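Side-chain contacts in L-lactate dehydrogenase (Trichomonas vaginalis, PDB 4UUL), which is an NAD-dependent lactate dehydrogenase of the malate dehydrogenase-type family, probably interconverting 2-keto and 2-hydroxy acids such as pyruvate and L-lactate: residues G94-R97 with A98-I101; S105-F108 with K109-E113; G112-L115 with S116-K120; G129-D132 with N133-E137; L154-L157 with D158-A162. The protein carries 1 engineered substitution. All coordinates share one frame; numbering follows the deposited sequence.

Contact 1: G94-R97 with A98-I101; sequences GQVR and ADLI
Asp99 reaches back to Val96 at the N terminus of helix 97-118, and the polar contacts come first. Val96 is the N-cap residue, and its backbone N donates to Asp99 OD2 over 3.1 Å in a nearly straight bond (173°). OD2 accepts with its anti lone pair, the one turned away from OD1. This is the half of a capping box in which the third helical residue binds the N-cap N-H; a valine side chain cannot supply the other half. Val96 O takes a bond from Leu100 N at 3.1 Å and only a weak one from Asp99 N, while Ile101 N to Arg97 O at 2.9 Å continues the pattern that Leu100 N begins.

Van der Waals touches flank this cap. Gln95 lays its chain across Asp99 CB, with CD at 3.7 Å from it; CG is placed beside the backbone N (chi1 -76°) and the rest is extended, while Gln95 OE1 takes a bond from Lys92 N. Val96 CG2 comes within 3.3 Å of Asp99 OD2. Further along, Arg97 CG packs on Ile101 CD1 at 3.9 Å, and the guanidinium goes on to a salt bridge with Glu323 of helix 307-337.

A carboxylate beside the first turn would probably interact favourably with the helix dipole: Asp99 accepts from the N-cap N-H, and its charge would probably suit this helix end.

Contact 2: S105-F108 with K109-E113; sequences SVIF and KNTGE
Helix 97-118 is the crossover helix of the beta-alpha-beta unit formed with strands 82-85 and 124-127, and residues 105-113 make up its middle turns. Its continuity here rests on four backbone bonds, from the N atoms of Lys109, Asn110, Thr111 and Gly112 to the O atoms of Ser105, Val106, Ile107 and Phe108, all between 2.9 and 3.0 Å.

Side chains add three further contacts. Thr111 carries OG1 beside its own backbone N (chi1 -64°), which turns the hydroxyl back toward the preceding turn; Thr111 OG1 lies 3.0 Å from Ile107 O, the carbonyl already bonded by Thr111 N, though its single proton could also go to another acceptor. Asn110 and Val106 run side by side in the same direction, with Asn110 ND2 4.0 Å from Val106 CG1. Lys109 bends at its last torsion (chi4 -59°), and its NZ bridges one turn on to Glu113 OE2 in a salt bridge of 2.7 Å, arriving on the syn side, 18° out of the carboxylate plane.

The surroundings divide by helix face: Phe108 and Thr111 touch Leu85 of strand 82-85, Ser105 and Val106 lie against helix 307-337, and Lys109 touches His142, just past helix 132-141.

Contact 3: G112-L115 with S116-K120; sequences GEYL and SKWAK
Backbone bonds from Ser116, Lys117, Trp118 and Ala119 to the carbonyls of Gly112, Glu113, Tyr114 and Leu115 carry the helical pattern to its end, the last measuring 2.9 Å from Ala119 N to Leu115 O. This is the C-terminal turn of helix 97-118, the crossover of the beta-alpha-beta unit with strands 82-85 and 124-127; Ala119 is the first residue to leave helical backbone angles.

The main side-chain meeting joins Tyr114 and Trp118, one turn apart. Both place CG beside the backbone N (chi1 -61° and -67°), so the two chains run in the same direction. Their planes are only 20° from parallel, but the tyrosine ring and the six-membered ring of the indole are slid apart, with centroids separated by 5.7 Å. The overlap is therefore slight, and the touch is concentrated at Tyr114 CD1 and Trp118 CZ3, 3.4 Å apart. Both residues also rest on Pro73 of helix 73-77.

On the buried side, Leu115 CD2 approaches Ala119 CB at 4.1 Å; Leu115 touches Phe77 and Leu146, and both residues touch Ile80. Ser116 OG pairs with Asn145 N. Lys117, the neighbour of the tryptophan, lies over one face of the indole, its CG 3.5 Å above the ring plane and displaced from the ring centre.

Contact 4: G129-D132 with N133-E137; sequences GNPD and NTNCE
The loop that enters helix 132-141 forms part of the dinucleotide site: Asn130 and Asp132 contact NADH in other structures of this protein, and Gly129 is predicted to bind NAD. Asn135 ties the loop back to the helix. Its ND2 donates to Gly129 O at 3.0 Å, coming from above the carbonyl plane and not along a lone pair, and the amide also meets the CD corner of the Pro131 ring, with Asn135 ND2 3.6 Å from Pro131 CD. The side chains of Pro131 and Asn135 cross at about a right angle.

Pro131 follows a cis peptide bond and is the N-cap of the helix. Pro131 O receives Asn135 N at 2.9 Å, and Asp132 O receives Cys136 N at 2.8 Å. In one of two modelled conformers, Asn130 OD1 accepts from Asp132 N in an Asx turn. In this Rossmann-type domain, the loop leads from the C-terminal end of strand 124-127, an inner strand of the parallel sheet, into the N terminus of helix 132-141.

Asp132 holds CG between its backbone N and carbonyl carbon (chi1 60°), turning OD1 toward Asn133 N in a weak bond; OD1 is also hydrogen-bonded to ND1 of His186, the predicted proton acceptor. A water lies 2.9 Å from Asp132 OD2 and 3.1 Å from Asn133 OD1, but its protons cannot serve every acceptor near it. Asn133 ND2 donates to the carbonyls of Val284 and Gly184.

Contact 5: L154-L157 with D158-A162; sequences LSML and DQNRA
Leu157 and Arg161 meet one turn apart at the start of helix 156-170, which follows strand 151-153, the last in the Rossmann-type parallel sheet, and leads into the C-terminal domain. Leu157 CD2 sits over one face of the guanidinium, 3.6 Å above its plane and displaced from the centre of the group, nearest to Arg161 NH2 at 3.7 Å. Met156 doubles back through two bent torsions (chi2 -61°, chi3 -57°), so that Met156 SD runs alongside Gln159, 3.5 Å from its CD, and CE comes within 3.3 Å of Asn160 OD1. Backbone bonds from Gln159, Asn160 and Arg161 to Ser155 O, Met156 O and Leu157 O set these residues on neighbouring turns.

The polar ends are positioned from further out. Arg161 NE forms a salt bridge with Asp58 OD2 of the second subunit, and Gln159 bonds Ser266 and Val264, while Asn160 ND2 reaches Gln250 of helix 242-257. Asp158 OD1 is hydrogen-bonded to NE2 of His186, the predicted proton acceptor, an Asp-His pairing consistent with the catalytic dyad of lactate and malate dehydrogenases. A water donates to Asp158 OD1 at 3.0 Å and to Leu154 O at 2.8 Å, and accepts from Leu157 N at 3.1 Å.

How the contacts relate
The five contacts follow one another along the chain: 1, 4 and 5 join a loop to the first turns of a helix, 2 is internal to a helix and 3 ends one. Contacts 1, 2 and 3 occupy successive parts of helix 97-118; 2 and 3 overlap at Gly112 and Glu113, and the centres of 1 and 3 are about 27 Å apart. Contact 4 begins the next helix and folds back against the first: Pro131 packs on Arg97, Leu100 and Ile101 of contact 1, while Phe108 of contact 2 meets Asn135. Contact 5, on helix 156-170, meets contact 4 where Asp132 approaches Leu154, and His186 is hydrogen-bonded to both, linking the NAD-binding half to the other domain.

Contact 1: G94-R97 with A98-I101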
loop_
_atom_site.group_PDB
_atom_site.type_symbol
_atom_site.label_atom_id
_atom_site.label_comp_id
_atom_site.label_asym_id
_atom_site.label_seq_id
_atom_site.Cartn_x
_atom_site.Cartn_y
_atom_site.Cartn_z
ATOM N N GLY B 94 10.543 -31.365 1.708
ATOM C CA GLY B 94 10.228 -32.757 1.981
ATOM C C GLY B 94 8.952 -32.953 2.785
ATOM O O GLY B 94 8.486 -34.074 2.862
ATOM N N GLN B 95 8.360 -31.907 3.353
ATOM C CA GLN B 95 7.096 -32.094 4.079
ATOM C C GLN B 95 5.926 -32.150 3.121
ATOM O O GLN B 95 6.007 -31.635 2.023
ATOM C CB GLN B 95 6.844 -30.979 5.080
ATOM C CG GLN B 95 7.678 -31.094 6.312
ATOM C CD GLN B 95 7.288 -30.081 7.334
ATOM O OE1 GLN B 95 6.754 -28.962 7.006
ATOM N NE2 GLN B 95 7.517 -30.441 8.588
ATOM N N VAL B 96 4.854 -32.827 3.510
ATOM C CA VAL B 96 3.637 -32.816 2.686
ATOM C C VAL B 96 2.579 -32.015 3.410
ATOM O O VAL B 96 2.837 -31.475 4.502
ATOM C CB VAL B 96 3.136 -34.260 2.370
ATOM C CG1 VAL B 96 4.098 -34.981 1.459
ATOM C CG2 VAL B 96 2.908 -35.058 3.614
ATOM N N ARG B 97 1.391 -31.900 2.827
ATOM C CA ARG B 97 0.349 -31.077 3.419
ATOM C C ARG B 97 0.024 -31.462 4.841
ATOM O O ARG B 97 -0.171 -30.596 5.678
ATOM C CB ARG B 97 -0.907 -31.068 2.596
ATOM C CG ARG B 97 -1.910 -30.067 3.177
ATOM C CD ARG B 97 -2.776 -29.564 2.138
ATOM N NE ARG B 97 -3.776 -28.649 2.626
ATOM C CZ ARG B 97 -3.783 -27.340 2.503
ATOM N NH1 ARG B 97 -2.739 -26.678 1.969
ATOM N NH2 ARG B 97 -4.854 -26.691 2.929
ATOM N N ALA B 98 0.002 -32.755 5.145
ATOM C CA ALA B 98 -0.282 -33.176 6.502
ATOM C C ALA B 98 0.713 -32.568 7.487
ATOM O O ALA B 98 0.338 -32.181 8.574
ATOM C CB ALA B 98 -0.293 -34.709 6.567
ATOM N N ASP B 99 1.985 -32.507 7.111
ATOM C CA ASP B 99 3.008 -31.965 8.013
ATOM C C ASP B 99 2.902 -30.421 8.125
ATOM O O ASP B 99 3.152 -29.882 9.196
ATOM C CB ASP B 99 4.390 -32.362 7.532
ATOM C CG ASP B 99 4.556 -33.844 7.434
ATOM O OD1 ASP B 99 4.509 -34.526 8.507
ATOM O OD2 ASP B 99 4.723 -34.319 6.272
ATOM N N LEU B 100 2.461 -29.775 7.056
ATOM C CA LEU B 100 2.206 -28.350 7.095
ATOM C C LEU B 100 1.069 -28.052 8.087
ATOM O O LEU B 100 1.148 -27.105 8.891
ATOM C CB LEU B 100 1.803 -27.857 5.717
ATOM C CG LEU B 100 1.430 -26.355 5.663
ATOM C CD1 LEU B 100 2.670 -25.466 5.882
ATOM C CD2 LEU B 100 0.781 -26.062 4.360
ATOM N N ILE B 101 -0.003 -28.837 8.026
ATOM C CA ILE B 101 -1.101 -28.681 8.952
ATOM C C ILE B 101 -0.593 -28.923 10.359
ATOM O O ILE B 101 -0.907 -28.154 11.270
ATOM C CB ILE B 101 -2.240 -29.634 8.598
ATOM C CG1 ILE B 101 -2.878 -29.256 7.265
ATOM C CG2 ILE B 101 -3.237 -29.705 9.711
ATOM C CD1 ILE B 101 -3.605 -30.429 6.627
#

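Contact 2: S105-F108 with K109-E113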
loop_
_atom_site.group_PDB
_atom_site.type_symbol
_atom_site.label_atom_id
_atom_site.label_comp_id
_atom_site.label_asym_id
_atom_site.label_seq_id
_atom_site.Cartn_x
_atom_site.Cartn_y
_atom_site.Cartn_z
ATOM N N SER B 105 -0.493 -26.344 13.641
ATOM C CA SER B 105 -1.458 -26.557 14.682
ATOM C C SER B 105 -0.948 -26.016 16.019
ATOM O O SER B 105 -1.710 -25.430 16.764
ATOM C CB SER B 105 -1.877 -28.041 14.766
ATOM O OG SER B 105 -0.818 -28.860 15.268
ATOM N N VAL B 106 0.342 -26.192 16.310
ATOM C CA VAL B 106 0.893 -25.743 17.569
ATOM C C VAL B 106 0.840 -24.195 17.678
ATOM O O VAL B 106 0.442 -23.620 18.675
ATOM C CB VAL B 106 2.329 -26.247 17.731
ATOM C CG1 VAL B 106 2.967 -25.628 18.978
ATOM C CG2 VAL B 106 2.372 -27.827 17.782
ATOM N N ILE B 107 1.269 -23.552 16.600
ATOM C CA ILE B 107 1.275 -22.094 16.491
ATOM C C ILE B 107 -0.107 -21.534 16.778
ATOM O O ILE B 107 -0.289 -20.632 17.592
ATOM C CB ILE B 107 1.712 -21.694 15.062
ATOM C CG1 ILE B 107 3.155 -22.149 14.803
ATOM C CG2 ILE B 107 1.553 -20.207 14.834
ATOM C CD1 ILE B 107 4.121 -21.852 15.906
ATOM N N PHE B 108 -1.092 -22.098 16.097
ATOM C CA PHE B 108 -2.442 -21.583 16.169
ATOM C C PHE B 108 -3.157 -21.968 17.473
ATOM O O PHE B 108 -3.977 -21.193 17.971
ATOM C CB PHE B 108 -3.218 -21.849 14.887
ATOM C CG PHE B 108 -2.775 -20.904 13.821
ATOM C CD1 PHE B 108 -1.698 -21.173 13.014
ATOM C CD2 PHE B 108 -3.378 -19.664 13.727
ATOM C CE1 PHE B 108 -1.236 -20.224 12.092
ATOM C CE2 PHE B 108 -2.932 -18.724 12.793
ATOM C CZ PHE B 108 -1.854 -18.999 12.006
ATOM N N LYS B 109 -2.778 -23.097 18.078
ATOM C CA LYS B 109 -3.237 -23.348 19.417
ATOM C C LYS B 109 -2.731 -22.228 20.342
ATOM O O LYS B 109 -3.485 -21.646 21.143
ATOM C CB LYS B 109 -2.717 -24.723 19.889
ATOM C CG LYS B 109 -2.867 -24.975 21.382
ATOM C CD LYS B 109 -2.498 -26.393 21.783
ATOM C CE LYS B 109 -2.643 -26.688 23.245
ATOM N NZ LYS B 109 -1.824 -25.822 24.068
ATOM N N ASN B 110 -1.440 -21.929 20.270
ATOM C CA ASN B 110 -0.846 -20.902 21.151
ATOM C C ASN B 110 -1.508 -19.545 20.883
ATOM O O ASN B 110 -1.807 -18.791 21.819
ATOM C CB ASN B 110 0.642 -20.790 20.887
ATOM C CG ASN B 110 1.413 -22.002 21.369
ATOM O OD1 ASN B 110 0.894 -22.827 22.087
ATOM N ND2 ASN B 110 2.624 -22.144 20.894
ATOM N N THR B 111 -1.768 -19.262 19.615
ATOM C CA THR B 111 -2.336 -17.962 19.276
ATOM C C THR B 111 -3.792 -17.840 19.790
ATOM O O THR B 111 -4.221 -16.791 20.282
ATOM C CB THR B 111 -2.275 -17.747 17.774
ATOM O OG1 THR B 111 -0.934 -17.710 17.345
ATOM C CG2 THR B 111 -2.964 -16.495 17.370
ATOM N N GLY B 112 -4.556 -18.923 19.680
ATOM C CA GLY B 112 -5.895 -18.916 20.231
ATOM C C GLY B 112 -5.874 -18.639 21.729
ATOM O O GLY B 112 -6.720 -17.892 22.286
ATOM N N GLU B 113 -4.901 -19.219 22.414
ATOM C CA GLU B 113 -4.760 -19.012 23.858
ATOM C C GLU B 113 -4.396 -17.557 24.175
ATOM O O GLU B 113 -4.977 -16.956 25.080
ATOM C CB GLU B 113 -3.723 -19.968 24.384
ATOM C CG GLU B 113 -4.224 -21.431 24.434
ATOM C CD GLU B 113 -3.106 -22.423 24.586
ATOM O OE1 GLU B 113 -1.941 -22.002 24.649
ATOM O OE2 GLU B 113 -3.383 -23.637 24.652
#

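Contact 3: G112-L115 with S116-K120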
loop_
_atom_site.group_PDB
_atom_site.type_symbol
_atom_site.label_atom_id
_atom_site.label_comp_id
_atom_site.label_asym_id
_atom_site.label_seq_id
_atom_site.Cartn_x
_atom_site.Cartn_y
_atom_site.Cartn_z
ATOM N N GLY B 112 -4.556 -18.923 19.680
ATOM C CA GLY B 112 -5.895 -18.916 20.231
ATOM C C GLY B 112 -5.874 -18.639 21.729
ATOM O O GLY B 112 -6.720 -17.892 22.286
ATOM N N GLU B 113 -4.901 -19.219 22.414
ATOM C CA GLU B 113 -4.760 -19.012 23.858
ATOM C C GLU B 113 -4.396 -17.557 24.175
ATOM O O GLU B 113 -4.977 -16.956 25.080
ATOM C CB GLU B 113 -3.723 -19.968 24.384
ATOM C CG GLU B 113 -4.224 -21.431 24.434
ATOM C CD GLU B 113 -3.106 -22.423 24.586
ATOM O OE1 GLU B 113 -1.941 -22.002 24.649
ATOM O OE2 GLU B 113 -3.383 -23.637 24.652
ATOM N N TYR B 114 -3.510 -16.943 23.384
ATOM C CA TYR B 114 -3.139 -15.541 23.609
ATOM C C TYR B 114 -4.363 -14.637 23.362
ATOM O O TYR B 114 -4.597 -13.675 24.084
ATOM C CB TYR B 114 -2.036 -15.129 22.671
ATOM C CG TYR B 114 -0.743 -15.874 22.778
ATOM C CD1 TYR B 114 -0.283 -16.356 23.996
ATOM C CD2 TYR B 114 0.040 -16.081 21.643
ATOM C CE1 TYR B 114 0.940 -17.022 24.102
ATOM C CE2 TYR B 114 1.233 -16.759 21.728
ATOM C CZ TYR B 114 1.687 -17.218 22.953
ATOM O OH TYR B 114 2.874 -17.884 23.068
ATOM N N LEU B 115 -5.127 -14.896 22.303
ATOM C CA LEU B 115 -6.321 -14.122 22.029
ATOM C C LEU B 115 -7.312 -14.165 23.187
ATOM O O LEU B 115 -7.847 -13.159 23.621
ATOM C CB LEU B 115 -7.003 -14.604 20.755
ATOM C CG LEU B 115 -6.267 -14.284 19.458
ATOM C CD1 LEU B 115 -6.704 -15.214 18.315
ATOM C CD2 LEU B 115 -6.593 -12.824 19.059
ATOM N N SER B 116 -7.602 -15.366 23.640
ATOM C CA SER B 116 -8.539 -15.542 24.718
ATOM C C SER B 116 -8.077 -14.805 25.970
ATOM O O SER B 116 -8.864 -14.149 26.655
ATOM C CB SER B 116 -8.739 -17.011 25.015
ATOM O OG SER B 116 -9.646 -17.170 26.090
ATOM N N LYS B 117 -6.791 -14.919 26.280
ATOM C CA LYS B 117 -6.250 -14.341 27.507
ATOM C C LYS B 117 -6.279 -12.815 27.475
ATOM O O LYS B 117 -6.595 -12.194 28.471
ATOM C CB LYS B 117 -4.815 -14.828 27.703
ATOM C CG LYS B 117 -4.144 -14.519 29.020
ATOM C CD LYS B 117 -2.941 -15.431 29.197
ATOM C CE LYS B 117 -2.201 -15.135 30.501
ATOM N NZ LYS B 117 -3.064 -15.318 31.707
ATOM N N TRP B 118 -5.921 -12.217 26.342
ATOM C CA TRP B 118 -5.602 -10.802 26.307
ATOM C C TRP B 118 -6.435 -9.904 25.401
ATOM O O TRP B 118 -6.510 -8.687 25.627
ATOM C CB TRP B 118 -4.125 -10.673 25.973
ATOM C CG TRP B 118 -3.241 -11.174 27.021
ATOM C CD1 TRP B 118 -3.265 -10.854 28.371
ATOM C CD2 TRP B 118 -2.142 -12.058 26.843
ATOM N NE1 TRP B 118 -2.267 -11.505 29.004
ATOM C CE2 TRP B 118 -1.559 -12.252 28.103
ATOM C CE3 TRP B 118 -1.595 -12.709 25.743
ATOM C CZ2 TRP B 118 -0.448 -13.065 28.294
ATOM C CZ3 TRP B 118 -0.482 -13.508 25.929
ATOM C CH2 TRP B 118 0.072 -13.685 27.195
ATOM N N ALA B 119 -6.994 -10.443 24.327
ATOM C CA ALA B 119 -7.729 -9.599 23.385
ATOM C C ALA B 119 -9.068 -9.171 23.992
ATOM O O ALA B 119 -9.584 -9.782 24.920
ATOM C CB ALA B 119 -7.928 -10.324 22.053
ATOM N N LYS B 120 -9.675 -8.122 23.442
ATOM C CA LYS B 120 -11.057 -7.809 23.840
ATOM C C LYS B 120 -11.992 -8.956 23.461
ATOM O O LYS B 120 -11.766 -9.645 22.467
ATOM C CB LYS B 120 -11.552 -6.549 23.149
ATOM C CG LYS B 120 -10.819 -5.284 23.543
ATOM C CD LYS B 120 -11.575 -4.081 22.988
ATOM C CE LYS B 120 -10.860 -2.763 23.185
ATOM N NZ LYS B 120 -11.718 -1.693 22.653
#

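Contact 4: G129-D132 with N133-E137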
loop_
_atom_site.group_PDB
_atom_site.type_symbol
_atom_site.label_atom_id
_atom_site.label_comp_id
_atom_site.label_asym_id
_atom_site.label_seq_id
_atom_site.Cartn_x
_atom_site.Cartn_y
_atom_site.Cartn_z
ATOM N N GLY B 129 -2.587 -16.655 7.314
ATOM C CA GLY B 129 -1.502 -17.629 7.143
ATOM C C GLY B 129 -2.038 -19.029 6.873
ATOM O O GLY B 129 -2.984 -19.476 7.484
ATOM N N ASN B 130 -1.385 -19.693 5.946
ATOM C CA ASN B 130 -1.859 -20.991 5.559
ATOM C C ASN B 130 -1.377 -22.127 6.458
ATOM O O ASN B 130 -0.338 -22.048 7.117
ATOM C CB ASN B 130 -1.586 -21.264 4.092
ATOM C CG ASN B 130 -2.690 -20.690 3.180
ATOM O OD1 ASN B 130 -3.933 -20.760 3.459
ATOM N ND2 ASN B 130 -2.238 -20.101 2.093
ATOM N N PRO B 131 -2.181 -23.208 6.534
ATOM C CA PRO B 131 -3.479 -23.443 5.899
ATOM C C PRO B 131 -4.601 -22.736 6.676
ATOM O O PRO B 131 -4.836 -23.055 7.834
ATOM C CB PRO B 131 -3.617 -24.978 5.967
ATOM C CG PRO B 131 -2.833 -25.381 7.203
ATOM C CD PRO B 131 -1.737 -24.378 7.347
ATOM N N ASP B 132 -5.187 -21.695 6.098
ATOM C CA ASP B 132 -5.950 -20.736 6.864
ATOM C C ASP B 132 -7.234 -21.304 7.481
ATOM O O ASP B 132 -7.510 -21.041 8.648
ATOM C CB ASP B 132 -6.191 -19.416 6.113
ATOM C CG ASP B 132 -6.932 -19.562 4.831
ATOM O OD1 ASP B 132 -7.069 -20.702 4.302
ATOM O OD2 ASP B 132 -7.343 -18.522 4.319
ATOM N N ASN B 133 -8.055 -22.076 6.752
ATOM C CA ASN B 133 -9.257 -22.573 7.367
ATOM C C ASN B 133 -8.955 -23.417 8.595
ATOM O O ASN B 133 -9.633 -23.309 9.625
ATOM C CB ASN B 133 -10.070 -23.473 6.412
ATOM C CG ASN B 133 -10.496 -22.805 5.126
ATOM O OD1 ASN B 133 -9.655 -22.326 4.341
ATOM N ND2 ASN B 133 -11.801 -22.846 4.849
ATOM N N THR B 134 -7.977 -24.299 8.474
ATOM C CA THR B 134 -7.658 -25.195 9.585
ATOM C C THR B 134 -6.944 -24.454 10.722
ATOM O O THR B 134 -7.293 -24.662 11.888
ATOM C CB THR B 134 -6.887 -26.393 9.131
ATOM O OG1 THR B 134 -7.761 -27.117 8.264
ATOM C CG2 THR B 134 -6.442 -27.284 10.287
ATOM N N ASN B 135 -6.045 -23.513 10.382
ATOM C CA ASN B 135 -5.472 -22.690 11.401
ATOM C C ASN B 135 -6.536 -21.927 12.185
ATOM O O ASN B 135 -6.435 -21.791 13.413
ATOM C CB ASN B 135 -4.493 -21.700 10.774
ATOM C CG ASN B 135 -3.223 -22.366 10.245
ATOM O OD1 ASN B 135 -2.847 -23.461 10.652
ATOM N ND2 ASN B 135 -2.462 -21.605 9.459
ATOM N N CYS B 136 -7.543 -21.425 11.459
ATOM C CA CYS B 136 -8.627 -20.696 12.081
ATOM C C CYS B 136 -9.411 -21.588 13.067
ATOM O O CYS B 136 -9.704 -21.212 14.190
ATOM C CB CYS B 136 -9.547 -20.133 11.015
ATOM S SG CYS B 136 -10.838 -19.020 11.621
ATOM N N GLU B 137 -9.776 -22.779 12.594
ATOM C CA GLU B 137 -10.476 -23.737 13.460
ATOM C C GLU B 137 -9.676 -24.008 14.729
ATOM O O GLU B 137 -10.228 -24.055 15.823
ATOM C CB GLU B 137 -10.730 -25.009 12.683
ATOM C CG GLU B 137 -11.439 -26.112 13.447
ATOM C CD GLU B 137 -12.843 -25.837 13.879
ATOM O OE1 GLU B 137 -13.562 -25.083 13.199
ATOM O OE2 GLU B 137 -13.282 -26.477 14.900
HETATM O O HOH W 1 -10.129 -19.247 3.939
#

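Contact 5: L154-L157 with D158-A162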
loop_
_atom_site.group_PDB
_atom_site.type_symbol
_atom_site.label_atom_id
_atom_site.label_comp_id
_atom_site.label_asym_id
_atom_site.label_seq_id
_atom_site.Cartn_x
_atom_site.Cartn_y
_atom_site.Cartn_z
ATOM N N LEU B 154 -9.531 -15.892 5.283
ATOM C CA LEU B 154 -9.530 -15.106 4.070
ATOM C C LEU B 154 -9.655 -15.936 2.796
ATOM O O LEU B 154 -8.693 -16.588 2.413
ATOM C CB LEU B 154 -8.223 -14.279 4.008
ATOM C CG LEU B 154 -8.164 -13.279 2.876
ATOM C CD1 LEU B 154 -9.219 -12.211 3.023
ATOM C CD2 LEU B 154 -6.820 -12.635 2.786
ATOM N N SER B 155 -10.756 -15.788 2.091
ATOM C CA SER B 155 -10.943 -16.385 0.764
ATOM C C SER B 155 -11.140 -15.294 -0.315
ATOM O O SER B 155 -11.201 -15.634 -1.491
ATOM C CB SER B 155 -12.060 -17.431 0.788
ATOM O OG SER B 155 -13.199 -16.854 1.273
ATOM N N MET B 156 -11.054 -14.013 0.066
ATOM C CA MET B 156 -11.303 -12.972 -0.949
ATOM C C MET B 156 -10.214 -12.807 -2.016
ATOM O O MET B 156 -10.503 -12.288 -3.078
ATOM C CB MET B 156 -11.567 -11.600 -0.302
ATOM C CG MET B 156 -13.029 -11.420 0.072
ATOM S SD MET B 156 -14.189 -11.484 -1.287
ATOM C CE MET B 156 -13.523 -10.163 -2.300
ATOM N N LEU B 157 -8.979 -13.226 -1.750
ATOM C CA LEU B 157 -7.987 -13.193 -2.799
ATOM C C LEU B 157 -8.419 -14.073 -3.956
ATOM O O LEU B 157 -8.305 -13.675 -5.131
ATOM C CB LEU B 157 -6.607 -13.606 -2.308
ATOM C CG LEU B 157 -5.469 -13.676 -3.308
ATOM C CD1 LEU B 157 -5.293 -12.349 -4.078
ATOM C CD2 LEU B 157 -4.202 -14.110 -2.648
ATOM N N ASP B 158 -8.876 -15.274 -3.645
ATOM C CA ASP B 158 -9.315 -16.171 -4.694
ATOM C C ASP B 158 -10.563 -15.668 -5.412
ATOM O O ASP B 158 -10.683 -15.787 -6.641
ATOM C CB ASP B 158 -9.579 -17.541 -4.104
ATOM C CG ASP B 158 -8.451 -17.977 -3.245
ATOM O OD1 ASP B 158 -8.373 -17.582 -2.020
ATOM O OD2 ASP B 158 -7.653 -18.742 -3.815
ATOM N N GLN B 159 -11.472 -15.055 -4.658
ATOM C CA GLN B 159 -12.630 -14.456 -5.288
ATOM C C GLN B 159 -12.223 -13.348 -6.260
ATOM O O GLN B 159 -12.718 -13.283 -7.381
ATOM C CB GLN B 159 -13.629 -13.916 -4.247
ATOM C CG GLN B 159 -14.796 -13.245 -4.920
ATOM C CD GLN B 159 -15.913 -12.847 -3.984
ATOM O OE1 GLN B 159 -16.395 -13.697 -3.238
ATOM N NE2 GLN B 159 -16.414 -11.639 -4.091
ATOM N N ASN B 160 -11.339 -12.462 -5.831
ATOM C CA ASN B 160 -10.875 -11.364 -6.665
ATOM C C ASN B 160 -10.191 -11.898 -7.914
ATOM O O ASN B 160 -10.424 -11.370 -9.019
ATOM C CB ASN B 160 -9.997 -10.384 -5.879
ATOM C CG ASN B 160 -10.803 -9.549 -4.923
ATOM O OD1 ASN B 160 -11.996 -9.315 -5.121
ATOM N ND2 ASN B 160 -10.145 -9.044 -3.908
ATOM N N ARG B 161 -9.350 -12.916 -7.760
ATOM C CA ARG B 161 -8.720 -13.538 -8.907
ATOM C C ARG B 161 -9.761 -14.032 -9.891
ATOM O O ARG B 161 -9.613 -13.899 -11.118
ATOM C CB ARG B 161 -7.824 -14.700 -8.521
ATOM C CG ARG B 161 -6.541 -14.281 -7.900
ATOM C CD ARG B 161 -5.787 -15.425 -7.322
ATOM N NE ARG B 161 -4.461 -15.051 -6.869
ATOM C CZ ARG B 161 -3.735 -15.739 -6.018
ATOM N NH1 ARG B 161 -4.261 -16.837 -5.429
ATOM N NH2 ARG B 161 -2.549 -15.281 -5.725
ATOM N N ALA B 162 -10.790 -14.694 -9.361
ATOM C CA ALA B 162 -11.816 -15.276 -10.214
ATOM C C ALA B 162 -12.617 -14.224 -10.944
ATOM O O ALA B 162 -12.916 -14.370 -12.138
ATOM C CB ALA B 162 -12.738 -16.153 -9.379
HETATM O O HOH W 2 -7.838 -15.472 0.041
#